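Protein of unknown function DUF574 (Streptomyces avermitilis, PDB 3GIW) is of unknown function but binds S-adenosyl-L-homocysteine and is probably a Rossmann-fold S-adenosylmethionine-dependent methyltransferase. Local coordinates at residues A[16-20]-A[115-119]; A[93-97]-A[107-111]; A[132-136]-A[149-155]. All coordinates share one frame; numbering follows the deposited sequence. Where two conformers were deposited one is given.

The modelled chain starts at R16, and contact 1 at once closes the longest of the three loops: the N-terminal segment 16-20 meets helix 115-119 nearly a hundred residues later. Contact 2 is nested inside that loop. There segment 93-97, at the start of helix 95-102, packs on strand 107-112, which leads into helix 115-119. Contact 3 follows in series and closes a short loop between strand 132-137 and segment 149-155. No two loops cross. Contacts 2 and 3 use the edge strand 132-137 and its sheet neighbour 107-112. Y135 of contact 3 also packs on V117 and L118, which ties in contact 1.

Contact 1 (A[16-20]-A[115-119]); sequences RIDTE and PIVLT
The side chain of I17 inserts its end among P115, I116 and T119, and this is the closely packed, apolar side of the contact. Its CD1 methyl lies 3.6 Å from I116 CA and 4.0 Å from I116 CB. The same I17 CD1 also meets T119 CG2 at 3.9 Å. One methyl thus touches residues one turn apart on the short helix. CG1 of I17 stands anti to its carbonyl carbon (chi1 -60°), and this carries CD1 in to the helix. T119 turns its methyl to I17, while its hydroxyl bonds back to the helix, with T119 OG1 donating to I116 O at 2.7 Å.

The R16 side is exposed and bridged by water. P115 CB lies over one face of the R16 guanidinium, toward its rim, and 3.6 Å from R16 NH1. A bend at chi3 (73°) folds the arginine back over the proline. No direct hydrogen bond joins the two segments. A water bridges them instead, accepting from R16 NH1 at 2.9 Å and donating to P115 O at 2.8 Å. R16 NH1 also forms a salt bridge with E137.

This surface contact fastens the loop before helix 24-31 to helix 115-119. That helix follows strand 107-112, and its V117 and L118 pack on Y135 of strand 132-137.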
loop_
_atom_site.group_PDB
_atom_site.type_symbol
_atom_site.label_atom_id
_atom_site.label_comp_id
_atom_site.label_asym_id
_atom_site.label_seq_id
_atom_site.Cartn_x
_atom_site.Cartn_y
_atom_site.Cartn_z
ATOM N N ARG A 16 -10.099 20.863 7.480
ATOM C CA ARG A 16 -8.864 20.090 7.105
ATOM C C ARG A 16 -9.075 19.178 5.900
ATOM O O ARG A 16 -8.150 18.941 5.137
ATOM C CB ARG A 16 -8.393 19.194 8.255
ATOM C CG ARG A 16 -7.999 19.899 9.540
ATOM C CD ARG A 16 -7.144 18.954 10.376
ATOM N NE ARG A 16 -5.813 18.813 9.779
ATOM C CZ ARG A 16 -5.134 17.675 9.630
ATOM N NH1 ARG A 16 -5.639 16.492 10.007
ATOM N NH2 ARG A 16 -3.934 17.733 9.072
ATOM N N ILE A 17 -10.288 18.669 5.748
ATOM C CA ILE A 17 -10.594 17.595 4.791
ATOM C C ILE A 17 -10.496 17.964 3.299
ATOM O O ILE A 17 -10.250 17.093 2.472
ATOM C CB ILE A 17 -12.016 17.014 5.061
ATOM C CG1 ILE A 17 -12.102 16.428 6.469
ATOM C CG2 ILE A 17 -12.406 15.948 4.009
ATOM C CD1 ILE A 17 -11.311 15.192 6.655
ATOM N N ASP A 18 -10.698 19.226 2.942
ATOM C CA ASP A 18 -10.743 19.644 1.520
ATOM C C ASP A 18 -11.620 18.722 0.646
ATOM O O ASP A 18 -11.130 17.950 -0.191
ATOM C CB ASP A 18 -9.338 19.788 0.929
ATOM C CG ASP A 18 -9.343 20.355 -0.508
ATOM O OD1 ASP A 18 -10.348 20.966 -0.938
ATOM O OD2 ASP A 18 -8.335 20.157 -1.224
ATOM N N THR A 19 -12.925 18.830 0.843
ATOM C CA THR A 19 -13.898 18.006 0.130
ATOM C C THR A 19 -14.126 18.398 -1.326
ATOM O O THR A 19 -14.777 17.653 -2.051
ATOM C CB THR A 19 -15.264 18.043 0.821
ATOM O OG1 THR A 19 -15.801 19.369 0.730
ATOM C CG2 THR A 19 -15.141 17.597 2.267
ATOM N N GLU A 20 -13.610 19.550 -1.759
ATOM C CA GLU A 20 -13.878 20.034 -3.105
ATOM C C GLU A 20 -12.860 19.588 -4.149
ATOM O O GLU A 20 -13.089 19.815 -5.329
ATOM C CB GLU A 20 -14.019 21.563 -3.116
ATOM C CG GLU A 20 -15.162 22.079 -2.247
ATOM C CD GLU A 20 -16.480 21.358 -2.509
ATOM O OE1 GLU A 20 -17.072 21.572 -3.600
ATOM O OE2 GLU A 20 -16.922 20.571 -1.623
ATOM N N PRO A 115 -5.825 13.941 5.661
ATOM C CA PRO A 115 -6.564 14.205 6.901
ATOM C C PRO A 115 -7.844 13.357 7.131
ATOM O O PRO A 115 -8.236 13.182 8.286
ATOM C CB PRO A 115 -6.915 15.688 6.787
ATOM C CG PRO A 115 -5.870 16.234 5.891
ATOM C CD PRO A 115 -5.557 15.190 4.922
ATOM N N ILE A 116 -8.503 12.850 6.084
ATOM C CA ILE A 116 -9.706 12.019 6.298
ATOM C C ILE A 116 -9.370 10.715 7.058
ATOM O O ILE A 116 -10.180 10.168 7.827
ATOM C CB ILE A 116 -10.410 11.692 4.964
ATOM C CG1 ILE A 116 -11.872 11.295 5.215
ATOM C CG2 ILE A 116 -9.670 10.577 4.159
ATOM C CD1 ILE A 116 -12.698 11.109 3.927
ATOM N N VAL A 117 -8.148 10.192 6.874
ATOM C CA VAL A 117 -7.792 8.932 7.549
ATOM C C VAL A 117 -7.813 9.120 9.081
ATOM O O VAL A 117 -8.331 8.282 9.832
ATOM C CB VAL A 117 -6.462 8.309 7.006
ATOM C CG1 VAL A 117 -6.169 6.962 7.708
ATOM C CG2 VAL A 117 -6.583 8.118 5.491
ATOM N N LEU A 118 -7.254 10.226 9.556
ATOM C CA LEU A 118 -7.306 10.537 10.984
ATOM C C LEU A 118 -8.769 10.496 11.493
ATOM O O LEU A 118 -9.028 9.925 12.531
ATOM C CB LEU A 118 -6.673 11.901 11.272
ATOM C CG LEU A 118 -6.641 12.283 12.767
ATOM C CD1 LEU A 118 -5.857 11.277 13.628
ATOM C CD2 LEU A 118 -6.107 13.711 12.928
ATOM N N THR A 119 -9.703 11.066 10.731
ATOM C CA THR A 119 -11.113 11.052 11.175
ATOM C C THR A 119 -11.714 9.658 11.290
ATOM O O THR A 119 -12.712 9.475 12.009
ATOM C CB THR A 119 -12.038 11.906 10.274
ATOM O OG1 THR A 119 -12.317 11.243 9.034
ATOM C CG2 THR A 119 -11.425 13.304 10.034
HETATM O O HOH W 1 -8.349 15.364 10.107
#

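Contact 2 (A[93-97]-A[107-111])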
loop_
_atom_site.group_PDB
_atom_site.type_symbol
_atom_site.label_atom_id
_atom_site.label_comp_id
_atom_site.label_asym_id
_atom_site.label_seq_id
_atom_site.Cartn_x
_atom_site.Cartn_y
_atom_site.Cartn_z
ATOM N N PRO A 93 -11.099 -6.660 5.636
ATOM C CA PRO A 93 -10.271 -6.623 6.836
ATOM C C PRO A 93 -9.078 -5.685 6.710
ATOM O O PRO A 93 -8.411 -5.627 5.668
ATOM C CB PRO A 93 -9.798 -8.074 6.959
ATOM C CG PRO A 93 -9.679 -8.509 5.568
ATOM C CD PRO A 93 -10.806 -7.858 4.829
ATOM N N ASN A 94 -8.797 -4.967 7.783
ATOM C CA ASN A 94 -7.608 -4.121 7.798
ATOM C C ASN A 94 -6.392 -4.992 8.084
ATOM O O ASN A 94 -6.514 -6.134 8.562
ATOM C CB ASN A 94 -7.727 -3.041 8.865
ATOM C CG ASN A 94 -8.702 -1.960 8.488
ATOM O OD1 ASN A 94 -8.468 -1.224 7.533
ATOM N ND2 ASN A 94 -9.792 -1.851 9.248
ATOM N N LEU A 95 -5.227 -4.437 7.775
ATOM C CA LEU A 95 -3.957 -5.148 7.921
ATOM C C LEU A 95 -3.849 -5.780 9.313
ATOM O O LEU A 95 -3.512 -6.969 9.451
ATOM C CB LEU A 95 -2.791 -4.178 7.668
ATOM C CG LEU A 95 -1.420 -4.825 7.506
ATOM C CD1 LEU A 95 -0.485 -3.975 6.667
ATOM C CD2 LEU A 95 -0.813 -5.096 8.817
ATOM N N HIS A 96 -4.104 -5.005 10.367
ATOM C CA HIS A 96 -3.974 -5.563 11.725
ATOM C C HIS A 96 -4.945 -6.684 12.065
ATOM O O HIS A 96 -4.651 -7.516 12.934
ATOM C CB HIS A 96 -3.993 -4.469 12.832
ATOM C CG HIS A 96 -5.352 -4.010 13.236
ATOM N ND1 HIS A 96 -6.056 -3.066 12.516
ATOM C CD2 HIS A 96 -6.121 -4.339 14.303
ATOM C CE1 HIS A 96 -7.216 -2.847 13.126
ATOM N NE2 HIS A 96 -7.284 -3.615 14.201
ATOM N N GLU A 97 -6.109 -6.659 11.435
ATOM C CA GLU A 97 -7.128 -7.677 11.694
ATOM C C GLU A 97 -6.643 -9.010 11.116
ATOM O O GLU A 97 -6.827 -10.066 11.741
ATOM C CB GLU A 97 -8.473 -7.216 11.120
ATOM C CG GLU A 97 -8.990 -5.988 11.854
ATOM C CD GLU A 97 -10.083 -5.205 11.109
ATOM O OE1 GLU A 97 -10.489 -5.556 10.012
ATOM O OE2 GLU A 97 -10.517 -4.172 11.656
ATOM N N ARG A 107 1.578 -6.387 16.387
ATOM C CA ARG A 107 1.618 -4.932 16.561
ATOM C C ARG A 107 1.673 -4.252 15.184
ATOM O O ARG A 107 2.423 -4.709 14.315
ATOM C CB ARG A 107 2.870 -4.539 17.344
ATOM C CG ARG A 107 3.015 -5.218 18.694
ATOM C CD ARG A 107 4.442 -5.117 19.194
ATOM N NE ARG A 107 4.527 -5.444 20.628
ATOM C CZ ARG A 107 5.657 -5.531 21.331
ATOM N NH1 ARG A 107 6.839 -5.315 20.763
ATOM N NH2 ARG A 107 5.604 -5.829 22.620
ATOM N N VAL A 108 0.897 -3.179 14.993
ATOM C CA VAL A 108 0.833 -2.489 13.696
ATOM C C VAL A 108 0.800 -0.990 13.920
ATOM O O VAL A 108 0.034 -0.486 14.757
ATOM C CB VAL A 108 -0.425 -2.904 12.880
ATOM C CG1 VAL A 108 -0.454 -2.192 11.549
ATOM C CG2 VAL A 108 -0.475 -4.427 12.734
ATOM N N VAL A 109 1.668 -0.286 13.206
ATOM C CA VAL A 109 1.601 1.177 13.130
ATOM C C VAL A 109 1.147 1.529 11.704
ATOM O O VAL A 109 1.795 1.151 10.731
ATOM C CB VAL A 109 2.932 1.873 13.442
ATOM C CG1 VAL A 109 2.885 3.394 13.208
ATOM C CG2 VAL A 109 3.362 1.571 14.864
ATOM N N TYR A 110 0.071 2.320 11.611
ATOM C CA TYR A 110 -0.451 2.828 10.363
ATOM C C TYR A 110 -0.076 4.301 10.169
ATOM O O TYR A 110 -0.049 5.087 11.147
ATOM C CB TYR A 110 -1.940 2.751 10.442
ATOM C CG TYR A 110 -2.575 1.386 10.486
ATOM C CD1 TYR A 110 -2.682 0.623 9.346
ATOM C CD2 TYR A 110 -3.164 0.895 11.646
ATOM C CE1 TYR A 110 -3.398 -0.580 9.325
ATOM C CE2 TYR A 110 -3.863 -0.334 11.661
ATOM C CZ TYR A 110 -3.990 -1.081 10.478
ATOM O OH TYR A 110 -4.697 -2.268 10.419
ATOM N N VAL A 111 0.159 4.702 8.927
ATOM C CA VAL A 111 0.623 6.040 8.612
ATOM C C VAL A 111 -0.056 6.546 7.343
ATOM O O VAL A 111 -0.131 5.850 6.346
ATOM C CB VAL A 111 2.158 6.042 8.364
ATOM C CG1 VAL A 111 2.666 7.457 8.124
ATOM C CG2 VAL A 111 2.904 5.355 9.538
#
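The phenol oxygen of Y110 is gripped twice by H96. The backbone H96 N donates to Y110 OH at 2.8 Å, in a fairly straight bond of 165°. H96 ND1 and Y110 OH form a second hydrogen bond of 2.6 Å, in which either could be the donor. The hydroxyl lies at the edge of the imidazole, near its plane. The two rings meet rim to rim with their planes at 83°, so they do not stack. H96 CG sits between the backbone N and the carbonyl carbon (chi1 82°), which brings ND1 round to the same hydroxyl that its own backbone N-H binds.

Apolar atoms pack beside it. N94 CB and L95 CB lie near Y110 OH, and L95 CB also comes to 4.0 Å from Y110 CE1. V108 CG2 packs against H96 CB at 3.5 Å and L95 CD2 at 4.0 Å. V108 CG1 lies over the centre of the Y110 ring and covers one face.

A second shell positions these groups. H96 NE2 bonds to A126 O, so both ring nitrogens are held, which probably keeps the imidazole from turning. E97 CG lies over one face of the H96 ring, toward its rim, and E97 OE1 takes a bond from N94 N at 2.9 Å. N94 OD1 accepts from the backbone of T91.

The contact joins the first turn of helix 95-102 to strand 107-112 within the beta-alpha-beta unit begun by strand 81-85. L95 reaches F82 of strand 81-85 and V70 of helix 55-75. On the other flank, H96 touches T133 of strand 132-137.

Contact 3 (A[132-136]-A[149-155]); sequences RTAYV and APELRDT
T155 and E151 present themselves to one side of strand 132-137, where R132, A134 and V136 all point toward them. T155 splits its two branches between two of these residues. Its methyl lies by the root of the arginine, with T155 CG2 and R132 CB 3.9 Å apart. Its hydroxyl sits against the small side chain of A134, T155 OG1 to A134 CB being 3.4 Å. The first torsion (chi1 -58°) sets OG1 anti to the carbonyl carbon. From there the hydroxyl donates to E151 O in a short bond of 2.5 Å. T155 OG1 lies almost on the extension of the E151 C=O bond (C=O...donor angle 172°). A valine in its place would probably leave E151 O without this partner and the C-terminal end of segment 149-155 less firmly held.

V136 and E151 cross at a slant. V136 CG2 meets E151 CB at 3.7 Å and A149 CB at 4.0 Å, so one methyl touches both the N-cap residue A149 and E151. The glutamate chain is bent at chi2 (92°), and its CG passes near the carbonyl of Y135.

R132 runs out extended from CG to NE and lies along the outer end of the contact. Its NH1 comes to 3.0 Å from D154 O. The carbonyl oxygen of T155 is buried here and finds no partner in the model.

Strand 132-137 is the edge strand on this side of the sheet, and segment 149-155 packs on one face of it. Y135 points the other way and touches D112, which binds S-adenosyl-L-homocysteine. The sheet is mixed, with strand 269-275 antiparallel, and its order 3-2-1-4-5-7-6 is that of the class I (Rossmann-like) methyltransferase fold.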
loop_
_atom_site.group_PDB
_atom_site.type_symbol
_atom_site.label_atom_id
_atom_site.label_comp_id
_atom_site.label_asym_id
_atom_site.label_seq_id
_atom_site.Cartn_x
_atom_site.Cartn_y
_atom_site.Cartn_z
ATOM N N ARG A 132 -1.099 -4.511 19.826
ATOM C CA ARG A 132 -1.097 -3.045 19.891
ATOM C C ARG A 132 -1.223 -2.483 18.488
ATOM O O ARG A 132 -0.609 -3.002 17.580
ATOM C CB ARG A 132 0.203 -2.470 20.458
ATOM C CG ARG A 132 0.737 -3.091 21.740
ATOM C CD ARG A 132 2.147 -2.550 22.028
ATOM N NE ARG A 132 2.680 -3.058 23.294
ATOM C CZ ARG A 132 3.853 -2.706 23.837
ATOM N NH1 ARG A 132 4.656 -1.840 23.218
ATOM N NH2 ARG A 132 4.226 -3.218 25.012
ATOM N N THR A 133 -1.958 -1.396 18.337
ATOM C CA THR A 133 -1.949 -0.622 17.087
ATOM C C THR A 133 -1.881 0.872 17.392
ATOM O O THR A 133 -2.308 1.342 18.469
ATOM C CB THR A 133 -3.177 -0.911 16.202
ATOM O OG1 THR A 133 -4.346 -0.379 16.835
ATOM C CG2 THR A 133 -3.338 -2.391 15.951
ATOM N N ALA A 134 -1.418 1.618 16.411
ATOM C CA ALA A 134 -1.341 3.065 16.510
ATOM C C ALA A 134 -1.500 3.680 15.108
ATOM O O ALA A 134 -1.320 2.987 14.099
ATOM C CB ALA A 134 0.006 3.471 17.127
ATOM N N TYR A 135 -1.834 4.960 15.082
ATOM C CA TYR A 135 -1.972 5.725 13.854
ATOM C C TYR A 135 -1.176 6.998 13.969
ATOM O O TYR A 135 -1.266 7.711 14.998
ATOM C CB TYR A 135 -3.444 6.069 13.521
ATOM C CG TYR A 135 -3.541 6.919 12.271
ATOM C CD1 TYR A 135 -3.286 6.365 11.022
ATOM C CD2 TYR A 135 -3.789 8.306 12.333
ATOM C CE1 TYR A 135 -3.288 7.130 9.876
ATOM C CE2 TYR A 135 -3.778 9.097 11.158
ATOM C CZ TYR A 135 -3.542 8.501 9.929
ATOM O OH TYR A 135 -3.519 9.189 8.745
ATOM N N VAL A 136 -0.394 7.283 12.933
ATOM C CA VAL A 136 0.444 8.480 12.846
ATOM C C VAL A 136 0.079 9.206 11.545
ATOM O O VAL A 136 0.095 8.615 10.482
ATOM C CB VAL A 136 1.986 8.052 12.832
ATOM C CG1 VAL A 136 2.903 9.250 12.544
ATOM C CG2 VAL A 136 2.384 7.319 14.122
ATOM N N ALA A 149 8.341 8.956 15.820
ATOM C CA ALA A 149 7.008 9.244 16.347
ATOM C C ALA A 149 6.801 8.461 17.632
ATOM O O ALA A 149 7.039 7.263 17.685
ATOM C CB ALA A 149 5.913 8.871 15.321
ATOM N N PRO A 150 6.344 9.128 18.696
ATOM C CA PRO A 150 6.160 8.401 19.950
ATOM C C PRO A 150 5.130 7.267 19.824
ATOM O O PRO A 150 5.260 6.237 20.506
ATOM C CB PRO A 150 5.708 9.489 20.937
ATOM C CG PRO A 150 5.291 10.636 20.089
ATOM C CD PRO A 150 6.003 10.556 18.805
ATOM N N GLU A 151 4.132 7.435 18.956
ATOM C CA GLU A 151 3.127 6.400 18.744
ATOM C C GLU A 151 3.767 5.140 18.201
ATOM O O GLU A 151 3.370 4.028 18.551
ATOM C CB GLU A 151 2.050 6.871 17.754
ATOM C CG GLU A 151 1.202 8.028 18.261
ATOM C CD GLU A 151 1.739 9.416 17.874
ATOM O OE1 GLU A 151 2.915 9.572 17.464
ATOM O OE2 GLU A 151 0.952 10.375 17.987
ATOM N N LEU A 152 4.770 5.333 17.357
ATOM C CA LEU A 152 5.500 4.230 16.752
ATOM C C LEU A 152 6.432 3.586 17.753
ATOM O O LEU A 152 6.423 2.363 17.901
ATOM C CB LEU A 152 6.311 4.706 15.559
ATOM C CG LEU A 152 7.033 3.607 14.792
ATOM C CD1 LEU A 152 7.117 4.020 13.326
ATOM C CD2 LEU A 152 8.412 3.386 15.359
ATOM N N ARG A 153 7.186 4.413 18.476
ATOM C CA ARG A 153 8.170 3.883 19.442
ATOM C C ARG A 153 7.543 3.232 20.656
ATOM O O ARG A 153 8.197 2.407 21.288
ATOM C CB ARG A 153 9.141 4.968 19.890
ATOM C CG ARG A 153 10.088 5.380 18.824
ATOM C CD ARG A 153 10.998 4.226 18.446
ATOM N NE ARG A 153 11.892 4.614 17.375
ATOM C CZ ARG A 153 13.218 4.475 17.373
ATOM N NH1 ARG A 153 13.875 3.887 18.375
ATOM N NH2 ARG A 153 13.889 4.888 16.310
ATOM N N ASP A 154 6.312 3.620 20.988
ATOM C CA ASP A 154 5.524 2.932 22.013
ATOM C C ASP A 154 4.825 1.691 21.546
ATOM O O ASP A 154 4.242 0.969 22.369
ATOM C CB ASP A 154 4.483 3.867 22.642
ATOM C CG ASP A 154 5.110 4.937 23.510
ATOM O OD1 ASP A 154 6.283 4.774 23.912
ATOM O OD2 ASP A 154 4.411 5.942 23.776
ATOM N N THR A 155 4.848 1.447 20.232
ATOM C CA THR A 155 4.115 0.339 19.673
ATOM C C THR A 155 5.062 -0.760 19.193
ATOM O O THR A 155 4.885 -1.907 19.562
ATOM C CB THR A 155 3.166 0.828 18.542
ATOM O OG1 THR A 155 2.279 1.823 19.101
ATOM C CG2 THR A 155 2.318 -0.316 17.972
#